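Local coordinates for protein taurine dioxygenase (Burkholderia xenovorans, PDB 5KEU) that probably acts as an iron- and 2-oxoglutarate-dependent dioxygenase of the TfdA family, at residues 230-233 / 234-237. Residues are numbered along the deposited sequence; the frame is centred on the assembly and turned at random.
Sequences GVTP and RESE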
loop_
_atom_site.group_PDB
_atom_site.type_symbol
_atom_site.label_atom_id
_atom_site.label_comp_id
_atom_site.label_asym_id
_atom_site.label_seq_id
_atom_site.Cartn_x
_atom_site.Cartn_y
_atom_site.Cartn_z
ATOM N N GLY B 230 22.912 18.350 -14.202
ATOM C CA GLY B 230 24.147 18.907 -13.693
ATOM C C GLY B 230 24.951 18.008 -12.783
ATOM O O GLY B 230 25.988 18.451 -12.273
ATOM N N VAL B 231 24.516 16.772 -12.553
ATOM C CA VAL B 231 25.305 15.797 -11.807
ATOM C C VAL B 231 25.687 14.655 -12.753
ATOM O O VAL B 231 25.164 14.541 -13.864
ATOM C CB VAL B 231 24.555 15.283 -10.559
ATOM C CG1 VAL B 231 24.075 16.492 -9.702
ATOM C CG2 VAL B 231 23.348 14.406 -10.939
ATOM N N THR B 232 26.623 13.804 -12.312
ATOM C CA THR B 232 27.063 12.716 -13.193
ATOM C C THR B 232 25.975 11.649 -13.293
ATOM O O THR B 232 25.061 11.598 -12.469
ATOM C CB THR B 232 28.368 12.077 -12.708
ATOM O OG1 THR B 232 28.108 11.260 -11.563
ATOM C CG2 THR B 232 29.399 13.129 -12.358
ATOM N N PRO B 233 26.030 10.800 -14.321
ATOM C CA PRO B 233 24.963 9.795 -14.459
ATOM C C PRO B 233 24.833 8.889 -13.243
ATOM O O PRO B 233 23.705 8.545 -12.847
ATOM C CB PRO B 233 25.383 9.025 -15.723
ATOM C CG PRO B 233 26.133 10.081 -16.554
ATOM C CD PRO B 233 26.888 10.886 -15.524
ATOM N N ARG B 234 25.947 8.499 -12.614
ATOM C CA ARG B 234 25.818 7.639 -11.430
ATOM C C ARG B 234 25.302 8.428 -10.227
ATOM O O ARG B 234 24.471 7.924 -9.455
ATOM C CB ARG B 234 27.152 6.957 -11.107
ATOM C CG ARG B 234 27.124 6.111 -9.793
ATOM C CD ARG B 234 25.918 5.161 -9.792
ATOM N NE ARG B 234 25.882 4.398 -8.532
ATOM C CZ ARG B 234 24.872 3.646 -8.130
ATOM N NH1 ARG B 234 23.797 3.513 -8.885
ATOM N NH2 ARG B 234 24.954 3.019 -6.956
ATOM N N GLU B 235 25.768 9.672 -10.044
ATOM C CA GLU B 235 25.200 10.487 -8.978
ATOM C C GLU B 235 23.692 10.619 -9.148
ATOM O O GLU B 235 22.931 10.522 -8.177
ATOM C CB GLU B 235 25.855 11.878 -8.957
ATOM C CG GLU B 235 27.359 11.857 -8.639
ATOM C CD GLU B 235 28.060 13.190 -8.933
ATOM O OE1 GLU B 235 29.227 13.343 -8.515
ATOM O OE2 GLU B 235 27.448 14.086 -9.566
ATOM N N SER B 236 23.246 10.875 -10.378
ATOM C CA SER B 236 21.821 11.010 -10.640
ATOM C C SER B 236 21.084 9.724 -10.309
ATOM O O SER B 236 20.061 9.737 -9.611
ATOM C CB SER B 236 21.604 11.383 -12.110
ATOM O OG SER B 236 20.228 11.403 -12.439
ATOM N N GLU B 237 21.582 8.605 -10.830
ATOM C CA GLU B 237 20.946 7.314 -10.583
ATOM C C GLU B 237 20.820 7.031 -9.086
ATOM O O GLU B 237 19.745 6.651 -8.599
ATOM C CB GLU B 237 21.763 6.225 -11.281
ATOM C CG GLU B 237 21.239 4.818 -11.126
ATOM C CD GLU B 237 22.105 3.844 -11.896
ATOM O OE1 GLU B 237 23.292 3.665 -11.536
ATOM O OE2 GLU B 237 21.604 3.304 -12.896
#
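Thr232 and Glu235 form a capping box at the N-terminus of helix 233-247, where the loop after strand 225-228 enters the helix, at the protein surface. Two reciprocal bonds, both close to straight, establish the motif. Thr232 OG1 accepts from Glu235 N at 3.2 Å. In return, Glu235 OE2 accepts from Thr232 N at 2.9 Å, with an N-H...O angle of 170°.

The Glu235 side chain accounts for the second bond. Its CB passes beside Thr232 OG1 and Thr232 O, and CG, anti to the carbonyl carbon (chi1 -64°), comes to 3.1 Å from Thr232 OG1. From there the extended chain runs back toward the loop: CD lies against Thr232 OG1 and CG2, OE1 keeps near the Thr232 methyl, and OE2 takes the Thr232 N-H from above the carboxylate plane, 49° out of it. OE2 also lies 3.3 Å from Val231 CB.

Val231 CG2 reaches past Glu235 to Ser236, 3.7 Å from its CB, while Ser236 OG bonds back to Ile228 N, tying this first turn to the preceding strand. The regular helical bonds begin here with Ser236 N to Thr232 O. Within the same first turn, Arg234 NH1 forms a salt bridge with Glu237 OE1 at 2.7 Å, meeting that oxygen on its anti side but tilted out of the carboxylate plane.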